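Local coordinates for protein interleukin-20 receptor subunit beta (PDB 6DF3) that pairs with IL20RA to form the receptor for interleukins 19, 20 and 24, and with IL22RA1 to form a receptor for interleukins 20 and 24, at residues M14-M19 and F97-T102; S33-G38 and H47-S52; Y75-R80 and S91-P96. The protein carries 1 engineered substitution. One frame throughout, in Å; residues are numbered along the deposited sequence.

Contact 1: residues M14-M19 and F97-T102; sequences MKHLLM and FNRQST. Engineered in segment 97-102: Gln100 (natural residue Asn).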
loop_
_atom_site.group_PDB
_atom_site.type_symbol
_atom_site.label_atom_id
_atom_site.label_comp_id
_atom_site.label_asym_id
_atom_site.label_seq_id
_atom_site.Cartn_x
_atom_site.Cartn_y
_atom_site.Cartn_z
ATOM N N MET C 14 -14.707 1.689 -10.955
ATOM C CA MET C 14 -13.382 0.972 -10.957
ATOM C C MET C 14 -13.400 -0.500 -11.186
ATOM O O MET C 14 -12.386 -1.140 -11.007
ATOM C CB MET C 14 -12.562 1.305 -9.702
ATOM C CG MET C 14 -12.270 2.776 -9.601
ATOM S SD MET C 14 -11.069 3.464 -10.850
ATOM C CE MET C 14 -9.527 2.888 -10.110
ATOM N N LYS C 15 -14.514 -1.063 -11.657
ATOM C CA LYS C 15 -14.531 -2.435 -12.197
ATOM C C LYS C 15 -14.479 -2.402 -13.738
ATOM O O LYS C 15 -15.399 -1.843 -14.378
ATOM C CB LYS C 15 -15.813 -3.134 -11.768
ATOM C CG LYS C 15 -15.792 -4.588 -12.159
ATOM C CD LYS C 15 -17.126 -5.263 -11.867
ATOM C CE LYS C 15 -17.034 -6.740 -12.227
ATOM N NZ LYS C 15 -18.370 -7.314 -12.529
ATOM N N HIS C 16 -13.446 -2.976 -14.354
ATOM C CA HIS C 16 -13.310 -2.898 -15.805
ATOM C C HIS C 16 -13.565 -4.213 -16.503
ATOM O O HIS C 16 -12.802 -5.181 -16.348
ATOM C CB HIS C 16 -11.949 -2.356 -16.206
ATOM C CG HIS C 16 -11.363 -1.421 -15.221
ATOM N ND1 HIS C 16 -11.976 -0.235 -14.865
ATOM C CD2 HIS C 16 -10.177 -1.471 -14.530
ATOM C CE1 HIS C 16 -11.245 0.355 -13.916
ATOM N NE2 HIS C 16 -10.139 -0.371 -13.700
ATOM N N LEU C 17 -14.604 -4.202 -17.342
ATOM C CA LEU C 17 -15.051 -5.356 -18.116
ATOM C C LEU C 17 -14.689 -5.211 -19.590
ATOM O O LEU C 17 -15.182 -4.322 -20.228
ATOM C CB LEU C 17 -16.586 -5.473 -18.007
ATOM C CG LEU C 17 -17.281 -6.588 -17.265
ATOM C CD1 LEU C 17 -18.809 -6.648 -17.589
ATOM C CD2 LEU C 17 -16.644 -7.925 -17.591
ATOM N N LEU C 18 -13.839 -6.069 -20.130
ATOM C CA LEU C 18 -13.604 -6.113 -21.575
ATOM C C LEU C 18 -14.675 -7.003 -22.178
ATOM O O LEU C 18 -15.071 -7.968 -21.511
ATOM C CB LEU C 18 -12.213 -6.650 -21.890
ATOM C CG LEU C 18 -11.844 -6.824 -23.377
ATOM C CD1 LEU C 18 -11.770 -5.451 -23.993
ATOM C CD2 LEU C 18 -10.532 -7.564 -23.515
ATOM N N MET C 19 -15.184 -6.662 -23.380
ATOM C CA MET C 19 -16.414 -7.313 -24.006
ATOM C C MET C 19 -16.215 -7.334 -25.478
ATOM O O MET C 19 -15.529 -6.479 -25.998
ATOM C CB MET C 19 -17.751 -6.590 -23.775
ATOM C CG MET C 19 -18.103 -6.433 -22.292
ATOM S SD MET C 19 -19.530 -5.374 -21.850
ATOM C CE MET C 19 -19.432 -4.107 -23.123
ATOM N N PHE C 97 -7.617 1.871 -23.189
ATOM C CA PHE C 97 -8.419 2.177 -22.000
ATOM C C PHE C 97 -7.561 2.752 -20.813
ATOM O O PHE C 97 -6.527 2.162 -20.410
ATOM C CB PHE C 97 -9.055 0.886 -21.479
ATOM C CG PHE C 97 -9.892 1.109 -20.255
ATOM C CD1 PHE C 97 -11.103 1.805 -20.371
ATOM C CD2 PHE C 97 -9.429 0.704 -18.991
ATOM C CE1 PHE C 97 -11.849 2.070 -19.241
ATOM C CE2 PHE C 97 -10.183 0.936 -17.861
ATOM C CZ PHE C 97 -11.382 1.638 -17.969
ATOM N N ASN C 98 -8.061 3.826 -20.216
ATOM C CA ASN C 98 -7.526 4.493 -19.098
ATOM C C ASN C 98 -8.597 4.504 -17.997
ATOM O O ASN C 98 -9.669 5.142 -18.144
ATOM C CB ASN C 98 -7.127 5.934 -19.465
ATOM C CG ASN C 98 -6.279 6.619 -18.343
ATOM O OD1 ASN C 98 -6.506 6.401 -17.139
ATOM N ND2 ASN C 98 -5.310 7.430 -18.740
ATOM N N ARG C 99 -8.268 3.936 -16.826
ATOM C CA ARG C 99 -9.227 3.920 -15.737
ATOM C C ARG C 99 -9.649 5.319 -15.238
ATOM O O ARG C 99 -10.578 5.387 -14.514
ATOM C CB ARG C 99 -8.764 3.054 -14.585
ATOM C CG ARG C 99 -7.599 3.650 -13.781
ATOM C CD ARG C 99 -6.976 2.586 -12.872
ATOM N NE ARG C 99 -5.933 3.187 -12.051
ATOM C CZ ARG C 99 -5.312 2.583 -11.061
ATOM N NH1 ARG C 99 -5.677 1.374 -10.669
ATOM N NH2 ARG C 99 -4.337 3.229 -10.443
ATOM N N GLN C 100 -8.922 6.385 -15.558
ATOM C CA GLN C 100 -9.348 7.771 -15.317
ATOM C C GLN C 100 -10.794 8.000 -15.872
ATOM O O GLN C 100 -11.515 8.793 -15.399
ATOM C CB GLN C 100 -8.326 8.692 -16.003
ATOM C CG GLN C 100 -8.523 10.216 -15.941
ATOM C CD GLN C 100 -8.005 10.791 -14.626
ATOM O OE1 GLN C 100 -6.885 10.477 -14.189
ATOM N NE2 GLN C 100 -8.814 11.633 -13.979
ATOM N N SER C 101 -11.184 7.270 -16.899
ATOM C CA SER C 101 -12.482 7.428 -17.481
ATOM C C SER C 101 -13.520 6.492 -16.876
ATOM O O SER C 101 -14.576 6.383 -17.428
ATOM C CB SER C 101 -12.362 7.219 -18.974
ATOM O OG SER C 101 -12.250 5.814 -19.204
ATOM N N THR C 102 -13.266 5.834 -15.737
ATOM C CA THR C 102 -14.286 4.957 -15.174
ATOM C C THR C 102 -15.642 5.726 -14.900
ATOM O O THR C 102 -15.625 6.961 -14.700
ATOM C CB THR C 102 -13.840 4.263 -13.964
ATOM O OG1 THR C 102 -14.716 3.195 -13.659
ATOM C CG2 THR C 102 -13.730 5.191 -12.759
HETATM O O HOH W 1 -8.082 -0.418 -11.723
#

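Contact 2: residues S33-G38 and H47-S52; sequences SVEYQG and HIWIPS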
loop_
_atom_site.group_PDB
_atom_site.type_symbol
_atom_site.label_atom_id
_atom_site.label_comp_id
_atom_site.label_asym_id
_atom_site.label_seq_id
_atom_site.Cartn_x
_atom_site.Cartn_y
_atom_site.Cartn_z
ATOM N N SER C 33 -8.902 -15.857 -25.107
ATOM C CA SER C 33 -7.740 -15.439 -24.257
ATOM C C SER C 33 -7.536 -13.960 -24.397
ATOM O O SER C 33 -7.594 -13.431 -25.511
ATOM C CB SER C 33 -6.452 -16.176 -24.635
ATOM O OG SER C 33 -6.728 -17.569 -24.686
ATOM N N VAL C 34 -7.332 -13.300 -23.266
ATOM C CA VAL C 34 -7.060 -11.876 -23.252
ATOM C C VAL C 34 -5.619 -11.528 -22.817
ATOM O O VAL C 34 -5.133 -12.100 -21.862
ATOM C CB VAL C 34 -8.021 -11.157 -22.325
ATOM C CG1 VAL C 34 -7.717 -9.677 -22.308
ATOM C CG2 VAL C 34 -9.441 -11.449 -22.748
ATOM N N GLU C 35 -4.980 -10.574 -23.507
ATOM C CA GLU C 35 -3.681 -10.063 -23.079
ATOM C C GLU C 35 -3.679 -8.538 -23.084
ATOM O O GLU C 35 -4.530 -7.956 -23.733
ATOM C CB GLU C 35 -2.607 -10.572 -23.994
ATOM C CG GLU C 35 -2.454 -12.065 -23.858
ATOM C CD GLU C 35 -1.330 -12.610 -24.727
ATOM O OE1 GLU C 35 -0.866 -11.891 -25.645
ATOM O OE2 GLU C 35 -0.936 -13.789 -24.507
ATOM N N TYR C 36 -2.738 -7.909 -22.356
ATOM C CA TYR C 36 -2.697 -6.432 -22.223
ATOM C C TYR C 36 -1.291 -5.924 -22.220
ATOM O O TYR C 36 -0.337 -6.707 -22.045
ATOM C CB TYR C 36 -3.365 -6.004 -20.911
ATOM C CG TYR C 36 -2.638 -6.421 -19.615
ATOM C CD1 TYR C 36 -2.806 -7.647 -19.083
ATOM C CD2 TYR C 36 -1.757 -5.562 -18.972
ATOM C CE1 TYR C 36 -2.171 -8.046 -17.892
ATOM C CE2 TYR C 36 -1.073 -5.923 -17.803
ATOM C CZ TYR C 36 -1.298 -7.168 -17.266
ATOM O OH TYR C 36 -0.610 -7.578 -16.173
ATOM N N GLN C 37 -1.172 -4.640 -22.484
ATOM C CA GLN C 37 0.022 -3.840 -22.277
ATOM C C GLN C 37 -0.396 -2.564 -21.591
ATOM O O GLN C 37 -1.403 -1.932 -21.978
ATOM C CB GLN C 37 0.551 -3.300 -23.612
ATOM C CG GLN C 37 1.007 -4.384 -24.528
ATOM C CD GLN C 37 1.688 -3.863 -25.784
ATOM O OE1 GLN C 37 1.203 -2.918 -26.397
ATOM N NE2 GLN C 37 2.740 -4.520 -26.202
ATOM N N GLY C 38 0.353 -2.153 -20.590
ATOM C CA GLY C 38 0.191 -0.785 -20.068
ATOM C C GLY C 38 0.930 0.108 -21.013
ATOM O O GLY C 38 1.583 -0.365 -21.949
ATOM N N HIS C 47 6.528 -5.074 -28.185
ATOM C CA HIS C 47 6.333 -6.425 -28.644
ATOM C C HIS C 47 5.891 -7.358 -27.546
ATOM O O HIS C 47 5.686 -8.572 -27.766
ATOM C CB HIS C 47 7.638 -6.881 -29.340
ATOM C CG HIS C 47 8.820 -6.929 -28.407
ATOM N ND1 HIS C 47 9.402 -5.784 -27.882
ATOM C CD2 HIS C 47 9.467 -7.979 -27.837
ATOM C CE1 HIS C 47 10.376 -6.131 -27.063
ATOM N NE2 HIS C 47 10.459 -7.454 -27.038
ATOM N N ILE C 48 5.695 -6.853 -26.346
ATOM C CA ILE C 48 5.420 -7.755 -25.212
ATOM C C ILE C 48 3.991 -7.511 -24.730
ATOM O O ILE C 48 3.671 -6.375 -24.328
ATOM C CB ILE C 48 6.387 -7.511 -24.040
ATOM C CG1 ILE C 48 7.802 -7.911 -24.438
ATOM C CG2 ILE C 48 5.899 -8.243 -22.781
ATOM C CD1 ILE C 48 8.897 -7.638 -23.410
ATOM N N TRP C 49 3.203 -8.591 -24.711
ATOM C CA TRP C 49 1.877 -8.620 -24.166
ATOM C C TRP C 49 1.860 -9.542 -22.984
ATOM O O TRP C 49 2.540 -10.614 -22.933
ATOM C CB TRP C 49 0.901 -9.085 -25.270
ATOM C CG TRP C 49 0.799 -8.080 -26.432
ATOM C CD1 TRP C 49 1.685 -7.932 -27.448
ATOM C CD2 TRP C 49 -0.218 -7.087 -26.638
ATOM N NE1 TRP C 49 1.289 -6.883 -28.259
ATOM C CE2 TRP C 49 0.135 -6.355 -27.789
ATOM C CE3 TRP C 49 -1.396 -6.745 -25.957
ATOM C CZ2 TRP C 49 -0.662 -5.352 -28.310
ATOM C CZ3 TRP C 49 -2.173 -5.688 -26.443
ATOM C CH2 TRP C 49 -1.807 -5.012 -27.615
ATOM N N ILE C 50 1.099 -9.147 -21.979
ATOM C CA ILE C 50 1.054 -9.894 -20.733
ATOM C C ILE C 50 -0.287 -10.635 -20.590
ATOM O O ILE C 50 -1.353 -10.071 -20.824
ATOM C CB ILE C 50 1.196 -8.893 -19.576
ATOM C CG1 ILE C 50 2.448 -8.075 -19.821
ATOM C CG2 ILE C 50 1.138 -9.587 -18.215
ATOM C CD1 ILE C 50 2.469 -6.844 -18.987
ATOM N N PRO C 51 -0.240 -11.893 -20.135
ATOM C CA PRO C 51 -1.496 -12.601 -19.911
ATOM C C PRO C 51 -2.338 -11.988 -18.841
ATOM O O PRO C 51 -1.826 -11.612 -17.799
ATOM C CB PRO C 51 -1.040 -14.013 -19.425
ATOM C CG PRO C 51 0.319 -14.171 -20.014
ATOM C CD PRO C 51 0.928 -12.801 -20.087
ATOM N N SER C 52 -3.631 -11.931 -19.103
ATOM C CA SER C 52 -4.609 -11.475 -18.173
ATOM C C SER C 52 -4.628 -12.372 -16.936
ATOM O O SER C 52 -4.354 -13.557 -17.012
ATOM C CB SER C 52 -5.969 -11.572 -18.858
ATOM O OG SER C 52 -6.957 -11.013 -18.002
#

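Contact 3: residues Y75-R80 and S91-P96; sequences YNLRVR and SILKHP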
loop_
_atom_site.group_PDB
_atom_site.type_symbol
_atom_site.label_atom_id
_atom_site.label_comp_id
_atom_site.label_asym_id
_atom_site.label_seq_id
_atom_site.Cartn_x
_atom_site.Cartn_y
_atom_site.Cartn_z
ATOM N N TYR C 75 -4.072 1.616 -21.425
ATOM C CA TYR C 75 -3.766 0.221 -21.590
ATOM C C TYR C 75 -4.336 -0.256 -22.950
ATOM O O TYR C 75 -5.452 0.062 -23.296
ATOM C CB TYR C 75 -4.445 -0.609 -20.458
ATOM C CG TYR C 75 -3.651 -0.751 -19.216
ATOM C CD1 TYR C 75 -3.644 0.271 -18.288
ATOM C CD2 TYR C 75 -2.915 -1.903 -18.948
ATOM C CE1 TYR C 75 -2.893 0.182 -17.095
ATOM C CE2 TYR C 75 -2.144 -2.010 -17.763
ATOM C CZ TYR C 75 -2.131 -0.968 -16.825
ATOM O OH TYR C 75 -1.460 -1.019 -15.601
ATOM N N ASN C 76 -3.554 -1.018 -23.674
ATOM C CA ASN C 76 -3.979 -1.798 -24.778
ATOM C C ASN C 76 -4.418 -3.136 -24.288
ATOM O O ASN C 76 -3.821 -3.700 -23.389
ATOM C CB ASN C 76 -2.819 -2.008 -25.770
ATOM C CG ASN C 76 -2.237 -0.705 -26.273
ATOM O OD1 ASN C 76 -2.921 0.300 -26.335
ATOM N ND2 ASN C 76 -0.942 -0.719 -26.576
ATOM N N LEU C 77 -5.421 -3.666 -24.952
ATOM C CA LEU C 77 -5.989 -4.970 -24.655
ATOM C C LEU C 77 -6.230 -5.679 -26.003
ATOM O O LEU C 77 -6.531 -5.040 -26.996
ATOM C CB LEU C 77 -7.279 -4.752 -23.920
ATOM C CG LEU C 77 -7.131 -4.283 -22.465
ATOM C CD1 LEU C 77 -8.438 -3.647 -22.036
ATOM C CD2 LEU C 77 -6.835 -5.506 -21.630
ATOM N N ARG C 78 -5.980 -6.983 -26.051
ATOM C CA ARG C 78 -6.303 -7.774 -27.203
ATOM C C ARG C 78 -6.877 -9.122 -26.825
ATOM O O ARG C 78 -6.575 -9.673 -25.777
ATOM C CB ARG C 78 -5.080 -7.970 -28.063
ATOM C CG ARG C 78 -3.963 -8.738 -27.418
ATOM C CD ARG C 78 -2.799 -8.922 -28.405
ATOM N NE ARG C 78 -1.848 -9.889 -27.911
ATOM C CZ ARG C 78 -0.716 -10.192 -28.535
ATOM N NH1 ARG C 78 -0.405 -9.650 -29.693
ATOM N NH2 ARG C 78 0.103 -11.056 -27.995
ATOM N N VAL C 79 -7.663 -9.680 -27.700
ATOM C CA VAL C 79 -8.356 -10.925 -27.387
ATOM C C VAL C 79 -8.366 -11.861 -28.578
ATOM O O VAL C 79 -8.384 -11.420 -29.717
ATOM C CB VAL C 79 -9.783 -10.649 -26.938
ATOM C CG1 VAL C 79 -10.579 -10.012 -28.068
ATOM C CG2 VAL C 79 -10.479 -11.932 -26.451
ATOM N N ARG C 80 -8.326 -13.157 -28.333
ATOM C CA ARG C 80 -8.460 -14.091 -29.447
ATOM C C ARG C 80 -9.293 -15.277 -29.035
ATOM O O ARG C 80 -9.529 -15.504 -27.853
ATOM C CB ARG C 80 -7.089 -14.545 -29.942
ATOM C CG ARG C 80 -6.368 -15.566 -29.057
ATOM C CD ARG C 80 -5.037 -16.027 -29.644
ATOM N NE ARG C 80 -4.275 -16.721 -28.606
ATOM C CZ ARG C 80 -3.024 -17.163 -28.736
ATOM N NH1 ARG C 80 -2.362 -17.040 -29.877
ATOM N NH2 ARG C 80 -2.436 -17.749 -27.693
ATOM N N SER C 91 -7.381 -9.668 -31.903
ATOM C CA SER C 91 -8.147 -8.443 -32.134
ATOM C C SER C 91 -7.751 -7.416 -31.042
ATOM O O SER C 91 -7.845 -7.742 -29.845
ATOM C CB SER C 91 -9.659 -8.657 -31.971
ATOM O OG SER C 91 -10.314 -9.178 -33.070
ATOM N N ILE C 92 -7.400 -6.207 -31.473
ATOM C CA ILE C 92 -6.922 -5.188 -30.619
ATOM C C ILE C 92 -8.025 -4.213 -30.299
ATOM O O ILE C 92 -8.704 -3.813 -31.124
ATOM C CB ILE C 92 -5.681 -4.529 -31.226
ATOM C CG1 ILE C 92 -4.653 -5.638 -31.446
ATOM C CG2 ILE C 92 -5.053 -3.513 -30.286
ATOM C CD1 ILE C 92 -3.384 -5.115 -32.062
ATOM N N LEU C 93 -8.205 -3.858 -29.042
ATOM C CA LEU C 93 -9.122 -2.761 -28.681
ATOM C C LEU C 93 -8.715 -1.456 -29.416
ATOM O O LEU C 93 -7.568 -1.104 -29.411
ATOM C CB LEU C 93 -9.110 -2.572 -27.159
ATOM C CG LEU C 93 -9.959 -1.505 -26.544
ATOM C CD1 LEU C 93 -11.379 -1.952 -26.630
ATOM C CD2 LEU C 93 -9.537 -1.244 -25.094
ATOM N N LYS C 94 -9.671 -0.774 -30.024
ATOM C CA LYS C 94 -9.417 0.320 -30.973
ATOM C C LYS C 94 -8.816 1.511 -30.223
ATOM O O LYS C 94 -7.741 1.962 -30.600
ATOM C CB LYS C 94 -10.720 0.743 -31.706
ATOM C CG LYS C 94 -10.491 1.584 -32.969
ATOM C CD LYS C 94 -11.785 2.047 -33.676
ATOM C CE LYS C 94 -12.717 0.900 -34.110
ATOM N NZ LYS C 94 -12.138 -0.107 -35.052
ATOM N N HIS C 95 -9.479 1.937 -29.135
ATOM C CA HIS C 95 -9.007 3.010 -28.282
ATOM C C HIS C 95 -8.551 2.488 -26.946
ATOM O O HIS C 95 -9.313 1.879 -26.209
ATOM C CB HIS C 95 -10.108 4.061 -28.110
ATOM C CG HIS C 95 -10.495 4.690 -29.425
ATOM N ND1 HIS C 95 -11.717 4.464 -30.040
ATOM C CD2 HIS C 95 -9.769 5.449 -30.291
ATOM C CE1 HIS C 95 -11.750 5.107 -31.193
ATOM N NE2 HIS C 95 -10.584 5.715 -31.368
ATOM N N PRO C 96 -7.279 2.693 -26.637
ATOM C CA PRO C 96 -6.671 2.267 -25.406
ATOM C C PRO C 96 -7.496 2.709 -24.183
ATOM O O PRO C 96 -8.069 3.764 -24.182
ATOM C CB PRO C 96 -5.357 3.060 -25.429
ATOM C CG PRO C 96 -5.006 3.120 -26.865
ATOM C CD PRO C 96 -6.319 3.435 -27.483
HETATM O O HOH W 2 -5.884 -1.455 -27.374
#

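Contact 1: residues M14-M19 and F97-T102
Phe97 meets His16 through the outer part of its ring. Its CE2 and CZ lie by CG and ND1 of the imidazole, and Phe97 CE2 sits 3.6 Å above the imidazole plane, toward the rim. The ring planes are 54° apart. Phe97 CG, anti to the backbone N (chi1 180°), starts the side chain off toward His16. The opposite face of the imidazole lies against Met14 O.

Arg99 CB lies 3.7 Å from His16 CE1. The arginine chain then runs extended past Met14, whose CE lies 3.8 Å from Arg99 CD. A water in the plane of both flat groups is 2.9 Å from His16 NE2 and accepts a bond from Arg99 NH1. Arg99 NE bonds to Thr72 OG1.

Thr102 brings in the one direct hydrogen bond: Met14 N gives its hydrogen to Thr102 OG1 at 3.1 Å, with an angle of 152° at the hydrogen. Thr102 CG2 packs on Met14 SD at 3.7 Å. Ser11 OG is bonded to both Thr102 OG1 and His16 ND1, which would help set the rotation of the imidazole. An alanine at His16 would probably cost Phe97 CE2 and CZ the imidazole they pack on, Arg99 CB its neighbour CE1, and Ser11 and the water one bond each.

The contact is buried in the first fibronectin type III domain. Strand 15-19 runs between strands 8-12 and 62-64. Residues 97-102 begin on the last residues of strand 86-98, which pairs with strand 74-83, and run on into a 3-10 turn.

Contact 2: residues S33-G38 and H47-S52
Gln37 lays its amide flat on the indole of Trp49. The two planes are 4° apart, and Gln37 CD sits 3.6 Å above the ring system, over its centre. Gln37 CG makes a CH-pi contact with the six-membered ring. Gln37 NE2 donates to Ile48 O at 2.8 Å, in its own amide plane but from above the carbonyl plane. Glu35 OE1 lies 3.3 Å from Trp49 CB.

Tyr36 and Ile50 pack against each other on one face of the sheet; Glu35 and Pro51 lie on the other. Ile50 CB stands over the phenol ring, 4.0 Å from its centroid, and Ile50 CG2 is 3.4 Å from Tyr36 OH.

The backbones form a short antiparallel pairing at the edge of a fibronectin type III sheet. Tyr36 and Ile50 are a hydrogen-bonded pair, with Ile50 N to Tyr36 O at 2.8 Å. Ser52 N continues the ladder to Val34 O.

Further out, Tyr36 OH bonds to a basic side chain of another protein and His47 NE2 to a polar one, so this edge is probably part of the receptor's binding surface. Asn76 ND2 holds Gln37 OE1, and Ser46 O shares Gln37 NE2. Arg78 forms a salt bridge with Glu35 and a cation-pi contact with Trp49.

Contact 3: residues Y75-R80 and S91-P96
Leu93 N donates to Leu77 O at 2.9 Å, nearly straight at 170°. It is one of three backbone hydrogen bonds that join the segments. Val79 N donates to Ser91 O, and Ser91 N returns a bond to Val79 O at 3.0 Å. Val79 and Ser91 are thus an antiparallel hydrogen-bonded pair, and Arg78 and Ile92 the non-hydrogen-bonded pair next to it. Ser91 O also takes a CA-H...O contact from Arg78 CA at 3.1 Å.

The ladder opens after Leu93. There a water donates to Leu93 O at 2.7 Å and accepts a weak bond from Leu77 N. The chain swings out after Leu93 and returns at Pro96.

Among the apolar contacts, Leu77 and Leu93 lie side by side and point the same way, with Leu77 CD1 4.0 Å from Leu93 CD2. On the face that carries Arg78 and Ile92, Ile92 CG1 rests on Arg78 CB at 4.1 Å.

Pro96 makes close contacts with two oxygens. Its CG lies 3.5 Å from Asn76 OD1, and its CA touches Tyr75 O.

The polar ends turn to other partners. Arg78, already paired with Glu35, also makes a cation-pi contact with Trp90. Asn76 ND2 bonds to Ser42 OG, and Ser91 OG bonds to Pro4 O.

The contact belongs to the beta hairpin of strands 74-83 and 86-98. Strand 74-83 pairs with strand 31-37 along its other edge. Leu77 and Leu93 both pack on Val9 of strand 8-12, in the facing sheet of the sandwich.

Overall arrangement
From the N terminus, residues 14-19 come first and wait for their partner until 97-102, so contact 1 closes a long loop spanning most of the first fibronectin type III domain. Contacts 2 and 3 both nest inside it. Contact 2 closes first, round helix 39-44; contact 3 follows in series and closes the hairpin of strands 74-83 and 86-98. No loops cross. Contacts 2 and 3 share one sheet, in which strands 31-37 and 74-83 are neighbours. Contact 1 ties strand 15-19, in the other sheet, to the end of strand 86-98. Leu18 packs between the sheets on Val34 of contact 2 and Leu77 of contact 3.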